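Local coordinates for ankyrin repeat-containing protein YAR1 (Saccharomyces cerevisiae, PDB 4BSZ) that acts as a chaperone of the small-subunit ribosomal protein Rps3, which it binds in this complex, and is required for a normal rate of cell proliferation, at residues Q12-I18 with L43-S49; L27-K31 with E66-Y70; A120-I124 with K151-E155. All coordinates share one frame. Residue numbers count along the deposited sequence, not the author numbering.

Interaction 1. Residues Q12-I18 with L43-S49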
loop_
_atom_site.group_PDB
_atom_site.type_symbol
_atom_site.label_atom_id
_atom_site.label_comp_id
_atom_site.label_asym_id
_atom_site.label_seq_id
_atom_site.Cartn_x
_atom_site.Cartn_y
_atom_site.Cartn_z
ATOM N N GLN B 12 36.874 -49.948 15.764
ATOM C CA GLN B 12 35.560 -49.359 15.511
ATOM C C GLN B 12 34.521 -49.720 16.568
ATOM O O GLN B 12 33.743 -48.869 16.995
ATOM C CB GLN B 12 35.052 -49.771 14.122
ATOM C CG GLN B 12 33.785 -49.053 13.681
ATOM C CD GLN B 12 33.984 -47.551 13.498
ATOM O OE1 GLN B 12 34.692 -47.112 12.590
ATOM N NE2 GLN B 12 33.354 -46.759 14.358
ATOM N N GLU B 13 34.519 -50.982 16.987
ATOM C CA GLU B 13 33.527 -51.483 17.935
ATOM C C GLU B 13 33.615 -50.762 19.280
ATOM O O GLU B 13 32.605 -50.519 19.944
ATOM C CB GLU B 13 33.703 -52.989 18.121
ATOM C CG GLU B 13 32.566 -53.672 18.849
ATOM C CD GLU B 13 32.582 -55.174 18.644
ATOM O OE1 GLU B 13 33.481 -55.671 17.929
ATOM O OE2 GLU B 13 31.695 -55.860 19.191
ATOM N N ASP B 14 34.834 -50.409 19.665
ATOM C CA ASP B 14 35.058 -49.724 20.928
ATOM C C ASP B 14 34.912 -48.216 20.784
ATOM O O ASP B 14 34.618 -47.527 21.757
ATOM C CB ASP B 14 36.424 -50.085 21.510
ATOM C CG ASP B 14 36.459 -51.494 22.062
ATOM O OD1 ASP B 14 35.430 -51.934 22.624
ATOM O OD2 ASP B 14 37.505 -52.162 21.930
ATOM N N GLN B 15 35.119 -47.699 19.575
ATOM C CA GLN B 15 34.797 -46.296 19.308
ATOM C C GLN B 15 33.291 -46.112 19.438
ATOM O O GLN B 15 32.830 -45.143 20.036
ATOM C CB GLN B 15 35.282 -45.860 17.925
ATOM C CG GLN B 15 36.783 -45.630 17.832
ATOM C CD GLN B 15 37.230 -45.206 16.445
ATOM O OE1 GLN B 15 36.599 -44.359 15.809
ATOM N NE2 GLN B 15 38.320 -45.802 15.963
ATOM N N ASP B 16 32.536 -47.068 18.891
ATOM C CA ASP B 16 31.071 -47.072 18.966
ATOM C C ASP B 16 30.558 -47.084 20.405
ATOM O O ASP B 16 29.683 -46.294 20.768
ATOM C CB ASP B 16 30.487 -48.260 18.192
ATOM C CG ASP B 16 30.571 -48.079 16.686
ATOM O OD1 ASP B 16 30.484 -46.921 16.217
ATOM O OD2 ASP B 16 30.724 -49.098 15.973
ATOM N N THR B 17 31.109 -47.980 21.220
ATOM C CA THR B 17 30.729 -48.080 22.631
ATOM C C THR B 17 30.934 -46.761 23.392
ATOM O O THR B 17 30.076 -46.340 24.176
ATOM C CB THR B 17 31.502 -49.211 23.334
ATOM O OG1 THR B 17 31.168 -50.469 22.728
ATOM C CG2 THR B 17 31.166 -49.245 24.821
ATOM N N ILE B 18 32.073 -46.119 23.144
ATOM C CA ILE B 18 32.400 -44.823 23.735
ATOM C C ILE B 18 31.393 -43.725 23.379
ATOM O O ILE B 18 30.969 -42.956 24.256
ATOM C CB ILE B 18 33.811 -44.375 23.319
ATOM C CG1 ILE B 18 34.863 -45.202 24.056
ATOM C CG2 ILE B 18 34.013 -42.893 23.593
ATOM C CD1 ILE B 18 36.253 -45.115 23.443
ATOM N N LEU B 43 40.354 -39.682 22.690
ATOM C CA LEU B 43 38.930 -39.363 22.717
ATOM C C LEU B 43 38.526 -38.576 21.481
ATOM O O LEU B 43 37.460 -38.801 20.910
ATOM C CB LEU B 43 38.576 -38.571 23.981
ATOM C CG LEU B 43 37.169 -37.955 24.055
ATOM C CD1 LEU B 43 36.077 -39.012 23.968
ATOM C CD2 LEU B 43 36.986 -37.123 25.310
ATOM N N SER B 44 39.391 -37.659 21.060
ATOM C CA SER B 44 39.109 -36.815 19.901
ATOM C C SER B 44 39.120 -37.560 18.558
ATOM O O SER B 44 38.877 -36.956 17.514
ATOM C CB SER B 44 40.073 -35.624 19.857
ATOM O OG SER B 44 41.425 -36.049 19.832
ATOM N N THR B 45 39.386 -38.867 18.584
ATOM C CA THR B 45 39.479 -39.650 17.351
ATOM C C THR B 45 38.337 -40.659 17.178
ATOM O O THR B 45 38.195 -41.266 16.113
ATOM C CB THR B 45 40.853 -40.378 17.223
ATOM O OG1 THR B 45 40.819 -41.646 17.903
ATOM C CG2 THR B 45 41.974 -39.510 17.788
ATOM N N CYS B 46 37.525 -40.833 18.220
ATOM C CA CYS B 46 36.404 -41.775 18.158
ATOM C C CYS B 46 35.281 -41.226 17.293
ATOM O O CYS B 46 34.694 -40.188 17.604
ATOM C CB CYS B 46 35.847 -42.070 19.549
ATOM S SG CYS B 46 37.063 -42.423 20.817
ATOM N N LYS B 47 34.974 -41.929 16.210
ATOM C CA LYS B 47 33.950 -41.472 15.286
ATOM C C LYS B 47 33.019 -42.625 14.955
ATOM O O LYS B 47 33.457 -43.769 14.877
ATOM C CB LYS B 47 34.606 -40.893 14.030
ATOM C CG LYS B 47 35.500 -39.697 14.342
ATOM C CD LYS B 47 36.245 -39.180 13.130
ATOM C CE LYS B 47 37.010 -37.903 13.473
ATOM N NZ LYS B 47 37.757 -37.361 12.296
ATOM N N GLU B 48 31.731 -42.329 14.790
ATOM C CA GLU B 48 30.735 -43.360 14.486
ATOM C C GLU B 48 31.049 -44.030 13.152
ATOM O O GLU B 48 31.808 -43.492 12.345
ATOM C CB GLU B 48 29.312 -42.780 14.474
ATOM C CG GLU B 48 28.205 -43.810 14.736
ATOM C CD GLU B 48 26.816 -43.189 14.831
ATOM O OE1 GLU B 48 26.615 -42.095 14.270
ATOM O OE2 GLU B 48 25.922 -43.791 15.467
ATOM N N SER B 49 30.471 -45.208 12.936
ATOM C CA SER B 49 30.765 -46.013 11.756
ATOM C C SER B 49 30.239 -45.344 10.487
ATOM O O SER B 49 30.990 -45.095 9.538
ATOM C CB SER B 49 30.142 -47.404 11.906
ATOM O OG SER B 49 30.312 -47.903 13.224
#
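Helix 12-24 meets the segment after helix 27-37 mainly through Q15, which loses 67 Å² of surface here, and C46, which loses 62 Å². Q15 CA and C46 CA lie 4.9 Å apart. Q15 points at the 43-49 segment, and its OE1 accepts a nearly linear hydrogen bond from the backbone N of K47 (3.0 Å). Its NE2 bonds to the backbone O of L10, so the one amide group links the start of the chain to the loop. S49 is third, with 45 Å² covered.

A second glutamine, Q12, bonds the same residue, donating from NE2 to the O of K47 at 3.0 Å. The two side chains thus satisfy both backbone polar groups of K47, in a place where an extended chain has no strand beside it to do so. The lysine side chain itself leads away, its NZ forming a salt bridge with E90. One turn further along the helix, D16 receives a weak hydrogen bond from S49 OG to its OD1 (3.2 Å).

Beside these polar groups the contact is apolar: C46 is buried, and its SG lies 3.8 Å from I18 CD1, while I18 CG2 approaches L43 CD1 at 4.4 Å. I18 and L43 both also touch F34 of helix 27-37, while L43 reaches on to I71, T74 and V75 of helix 65-78.

Packing of the outgoing loop against the first helix of a helix-turn-helix pair is consistent with a divergent N-terminal repeat or cap of the ankyrin stack.

Interaction 2. Residues L27-K31 with E66-Y70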
loop_
_atom_site.group_PDB
_atom_site.type_symbol
_atom_site.label_atom_id
_atom_site.label_comp_id
_atom_site.label_asym_id
_atom_site.label_seq_id
_atom_site.Cartn_x
_atom_site.Cartn_y
_atom_site.Cartn_z
ATOM N N LEU B 27 28.066 -40.303 31.925
ATOM C CA LEU B 27 29.328 -39.647 32.236
ATOM C C LEU B 27 30.176 -40.531 33.138
ATOM O O LEU B 27 31.397 -40.539 33.028
ATOM C CB LEU B 27 29.088 -38.290 32.899
ATOM C CG LEU B 27 30.357 -37.511 33.253
ATOM C CD1 LEU B 27 31.229 -37.284 32.021
ATOM C CD2 LEU B 27 30.008 -36.191 33.909
ATOM N N ASP B 28 29.519 -41.286 34.014
ATOM C CA ASP B 28 30.232 -42.146 34.948
ATOM C C ASP B 28 31.140 -43.160 34.251
ATOM O O ASP B 28 32.324 -43.269 34.587
ATOM C CB ASP B 28 29.268 -42.832 35.917
ATOM C CG ASP B 28 28.959 -41.969 37.121
ATOM O OD1 ASP B 28 29.775 -41.068 37.420
ATOM O OD2 ASP B 28 27.910 -42.182 37.767
ATOM N N SER B 29 30.611 -43.887 33.274
ATOM C CA SER B 29 31.465 -44.831 32.565
ATOM C C SER B 29 32.407 -44.152 31.581
ATOM O O SER B 29 33.380 -44.754 31.154
ATOM C CB SER B 29 30.683 -45.981 31.919
ATOM O OG SER B 29 29.611 -45.517 31.140
ATOM N N LEU B 30 32.152 -42.891 31.248
ATOM C CA LEU B 30 33.097 -42.152 30.412
ATOM C C LEU B 30 34.417 -41.844 31.132
ATOM O O LEU B 30 35.499 -42.099 30.591
ATOM C CB LEU B 30 32.468 -40.874 29.868
ATOM C CG LEU B 30 31.658 -41.086 28.589
ATOM C CD1 LEU B 30 31.062 -39.770 28.078
ATOM C CD2 LEU B 30 32.522 -41.739 27.524
ATOM N N LYS B 31 34.331 -41.292 32.344
ATOM C CA LYS B 31 35.521 -41.019 33.147
ATOM C C LYS B 31 36.218 -42.339 33.442
ATOM O O LYS B 31 37.448 -42.430 33.449
ATOM C CB LYS B 31 35.155 -40.334 34.466
ATOM C CG LYS B 31 34.133 -39.216 34.372
ATOM C CD LYS B 31 34.146 -38.380 35.651
ATOM C CE LYS B 31 32.867 -37.557 35.845
ATOM N NZ LYS B 31 31.821 -38.300 36.626
ATOM N N GLU B 66 26.804 -31.823 31.291
ATOM C CA GLU B 66 27.923 -32.263 32.120
ATOM C C GLU B 66 28.845 -33.194 31.343
ATOM O O GLU B 66 30.069 -33.124 31.450
ATOM C CB GLU B 66 27.429 -32.916 33.413
ATOM C CG GLU B 66 26.731 -31.938 34.342
ATOM C CD GLU B 66 27.515 -30.642 34.517
ATOM O OE1 GLU B 66 28.730 -30.714 34.803
ATOM O OE2 GLU B 66 26.918 -29.553 34.358
ATOM N N THR B 67 28.241 -34.060 30.546
ATOM C CA THR B 67 28.993 -34.924 29.659
ATOM C C THR B 67 29.739 -34.078 28.621
ATOM O O THR B 67 30.915 -34.318 28.343
ATOM C CB THR B 67 28.050 -35.885 28.941
ATOM O OG1 THR B 67 27.114 -36.437 29.882
ATOM C CG2 THR B 67 28.841 -36.989 28.280
ATOM N N VAL B 68 29.046 -33.085 28.060
ATOM C CA VAL B 68 29.639 -32.194 27.058
ATOM C C VAL B 68 30.854 -31.441 27.600
ATOM O O VAL B 68 31.896 -31.377 26.955
ATOM C CB VAL B 68 28.616 -31.159 26.516
ATOM C CG1 VAL B 68 29.311 -30.128 25.625
ATOM C CG2 VAL B 68 27.481 -31.853 25.756
ATOM N N ARG B 69 30.707 -30.864 28.784
ATOM C CA ARG B 69 31.795 -30.128 29.406
ATOM C C ARG B 69 32.980 -31.047 29.699
ATOM O O ARG B 69 34.132 -30.659 29.517
ATOM C CB ARG B 69 31.310 -29.446 30.682
ATOM C CG ARG B 69 32.372 -28.674 31.408
ATOM C CD ARG B 69 31.791 -28.123 32.681
ATOM N NE ARG B 69 30.656 -27.241 32.422
ATOM C CZ ARG B 69 30.781 -25.965 32.064
ATOM N NH1 ARG B 69 31.991 -25.433 31.907
ATOM N NH2 ARG B 69 29.702 -25.221 31.851
ATOM N N TYR B 70 32.695 -32.270 30.133
ATOM C CA TYR B 70 33.756 -33.230 30.400
ATOM C C TYR B 70 34.538 -33.560 29.135
ATOM O O TYR B 70 35.766 -33.534 29.125
ATOM C CB TYR B 70 33.200 -34.522 30.999
ATOM C CG TYR B 70 34.233 -35.618 31.107
ATOM C CD1 TYR B 70 35.105 -35.671 32.185
ATOM C CD2 TYR B 70 34.347 -36.595 30.127
ATOM C CE1 TYR B 70 36.063 -36.676 32.291
ATOM C CE2 TYR B 70 35.304 -37.606 30.222
ATOM C CZ TYR B 70 36.158 -37.643 31.305
ATOM O OH TYR B 70 37.106 -38.649 31.398
#
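Y70 lays its ring beside K31, whose CG sits over one face, 4.2 Å from the ring centroid and 27° off the normal, a CH-pi contact made by the aliphatic part of the lysine. Beyond that carbon the side chain turns away, and K31 NZ forms a salt bridge with D28 OD1 (3.5 Å) one turn back on its own helix. The tyrosine hydroxyl ends close to the backbone, with Y70 OH 3.3 Å from K31 CA.

L27 fills the space nearer the 66-70 helix. L27 CD1 lies 3.5 Å from Y70 CB and 4.0 Å from T67 CA, and L27 and T67 are the closest backbone neighbours, with CA atoms 5.4 Å apart. L30, a buried residue, places CD1 3.6 Å from T67 CG2. No hydrogen bond crosses the interface; it is held by van der Waals packing.

The two segments run nearly parallel, at 19°, with axes 10.5 Å apart at closest approach, as expected for equivalent outer helices of successive ankyrin repeats. V68, pointing away from the contact, packs on V110 and L113 of helix 108-117 and on L56 and A59 of the inner helix 55-61 of its own repeat.

Interaction 3. Residues A120-I124 with K151-E155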
loop_
_atom_site.group_PDB
_atom_site.type_symbol
_atom_site.label_atom_id
_atom_site.label_comp_id
_atom_site.label_asym_id
_atom_site.label_seq_id
_atom_site.Cartn_x
_atom_site.Cartn_y
_atom_site.Cartn_z
ATOM N N ALA B 120 33.267 -22.124 19.351
ATOM C CA ALA B 120 32.794 -22.867 18.192
ATOM C C ALA B 120 32.355 -21.903 17.098
ATOM O O ALA B 120 31.836 -20.816 17.379
ATOM C CB ALA B 120 31.644 -23.782 18.582
ATOM N N ASP B 121 32.571 -22.312 15.849
ATOM C CA ASP B 121 32.167 -21.526 14.695
ATOM C C ASP B 121 30.736 -21.903 14.306
ATOM O O ASP B 121 30.476 -23.048 13.935
ATOM C CB ASP B 121 33.141 -21.765 13.530
ATOM C CG ASP B 121 32.973 -20.757 12.397
ATOM O OD1 ASP B 121 32.502 -19.628 12.649
ATOM O OD2 ASP B 121 33.324 -21.093 11.245
ATOM N N PRO B 122 29.799 -20.944 14.407
ATOM C CA PRO B 122 28.406 -21.173 14.012
ATOM C C PRO B 122 28.180 -20.812 12.546
ATOM O O PRO B 122 27.036 -20.781 12.083
ATOM C CB PRO B 122 27.644 -20.203 14.911
ATOM C CG PRO B 122 28.575 -19.027 15.024
ATOM C CD PRO B 122 29.990 -19.587 14.954
ATOM N N PHE B 123 29.268 -20.540 11.827
ATOM C CA PHE B 123 29.178 -20.160 10.423
ATOM C C PHE B 123 29.603 -21.277 9.484
ATOM O O PHE B 123 29.504 -21.123 8.265
ATOM C CB PHE B 123 29.990 -18.901 10.152
ATOM C CG PHE B 123 29.455 -17.688 10.846
ATOM C CD1 PHE B 123 28.255 -17.124 10.448
ATOM C CD2 PHE B 123 30.138 -17.116 11.906
ATOM C CE1 PHE B 123 27.746 -16.011 11.088
ATOM C CE2 PHE B 123 29.637 -16.000 12.553
ATOM C CZ PHE B 123 28.438 -15.447 12.144
ATOM N N ILE B 124 30.069 -22.393 10.047
ATOM C CA ILE B 124 30.422 -23.554 9.242
ATOM C C ILE B 124 29.184 -23.975 8.474
ATOM O O ILE B 124 28.105 -24.108 9.054
ATOM C CB ILE B 124 30.879 -24.754 10.097
ATOM C CG1 ILE B 124 32.012 -24.362 11.053
ATOM C CG2 ILE B 124 31.292 -25.908 9.200
ATOM C CD1 ILE B 124 33.358 -24.256 10.403
ATOM N N LYS B 151 25.323 -12.512 20.164
ATOM C CA LYS B 151 26.719 -12.893 20.260
ATOM C C LYS B 151 27.523 -12.493 19.030
ATOM O O LYS B 151 28.619 -11.956 19.146
ATOM C CB LYS B 151 26.819 -14.403 20.458
ATOM C CG LYS B 151 28.175 -14.878 20.916
ATOM C CD LYS B 151 28.499 -14.319 22.281
ATOM C CE LYS B 151 29.825 -14.859 22.739
ATOM N NZ LYS B 151 29.836 -16.321 22.467
ATOM N N TYR B 152 26.987 -12.762 17.847
ATOM C CA TYR B 152 27.749 -12.529 16.630
ATOM C C TYR B 152 27.164 -11.431 15.748
ATOM O O TYR B 152 25.981 -11.082 15.839
ATOM C CB TYR B 152 27.914 -13.828 15.851
ATOM C CG TYR B 152 28.540 -14.942 16.674
ATOM C CD1 TYR B 152 29.918 -15.020 16.847
ATOM C CD2 TYR B 152 27.747 -15.916 17.286
ATOM C CE1 TYR B 152 30.486 -16.029 17.594
ATOM C CE2 TYR B 152 28.315 -16.940 18.037
ATOM C CZ TYR B 152 29.682 -16.987 18.188
ATOM O OH TYR B 152 30.248 -17.999 18.937
ATOM N N ASP B 153 28.016 -10.860 14.910
ATOM C CA ASP B 153 27.556 -9.869 13.965
ATOM C C ASP B 153 27.019 -10.619 12.752
ATOM O O ASP B 153 27.760 -10.951 11.829
ATOM C CB ASP B 153 28.680 -8.918 13.583
ATOM C CG ASP B 153 28.196 -7.770 12.740
ATOM O OD1 ASP B 153 27.055 -7.306 12.962
ATOM O OD2 ASP B 153 28.949 -7.340 11.843
ATOM N N VAL B 154 25.722 -10.899 12.782
ATOM C CA VAL B 154 25.062 -11.680 11.747
ATOM C C VAL B 154 24.242 -10.792 10.828
ATOM O O VAL B 154 23.350 -10.066 11.294
ATOM C CB VAL B 154 24.108 -12.712 12.362
ATOM C CG1 VAL B 154 23.292 -13.370 11.284
ATOM C CG2 VAL B 154 24.879 -13.745 13.145
ATOM N N GLU B 155 24.555 -10.864 9.529
ATOM C CA GLU B 155 23.880 -10.103 8.470
ATOM C C GLU B 155 23.591 -11.032 7.295
ATOM O O GLU B 155 24.230 -12.077 7.161
ATOM C CB GLU B 155 24.763 -8.950 7.978
ATOM C CG GLU B 155 25.247 -8.012 9.060
ATOM C CD GLU B 155 25.825 -6.721 8.504
ATOM O OE1 GLU B 155 25.665 -6.454 7.292
ATOM O OE2 GLU B 155 26.438 -5.967 9.292
#
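Aromatic contacts dominate this meeting of two irregular segments, and most of them involve Y152, the first residue to leave helical geometry after helix 142-151. P122 lies over one face of its ring: the proline CG is 3.9 Å from the centroid and 21° off the normal, a CH-pi contact in which the closest atoms are P122 CG and Y152 CE2 at 3.7 Å. F123 directs its ring edge at the tyrosine face in an offset edge-to-face pair, with centroids 6.0 Å apart and planes at 77°.

Apolar packing extends the patch along the chain. F123 CZ lies 4.1 Å from Y152 CB and 4.1 Å from CG2 of V154, which meets the phenylalanine ring at its edge. P122 is backed by L99 and F148, and V154 by L149, so the side chains join the hydrophobic interior of the last repeats.

Across the interface there is no hydrogen bond; Y152 OH merely comes within 3.6 Å of A120 O. A weak hydrogen bond from F123 N to D121 OD1 (3.5 Å), of the Asx-turn kind, lies within the 120-124 segment. The polar reach is instead outward: D153 forms a salt bridge with a basic side chain of one 40S ribosomal protein S3 chain, and the O of E155 a hydrogen bond with a basic side chain of another S3 chain.

The contact brings the end of the second ankyrin repeat against the chain leaving helix 142-151, consistent with the C-terminal end of an ankyrin stack, where helices 132-138 and 142-151 probably form a last repeat, close to S3.

In the fold
From the N terminus, helix 12-24 opens interaction 1, which closes once helix 27-37 has been passed and the chain returns along 43-49. Interaction 2 opens within that loop, at 27-31, and closes outside it at 66-70, so the two cross. They touch where I18 O packs on L30 CD2. Together they tie the first helix pair to its outgoing loop and to the next repeat. Interaction 3 follows in series, on the opposite side of the chain's centre from both, its centre about 29 Å from that of interaction 1 and about 27 Å from that of interaction 2. It joins the loop after helix 108-117 to the segment that leaves helix 142-151.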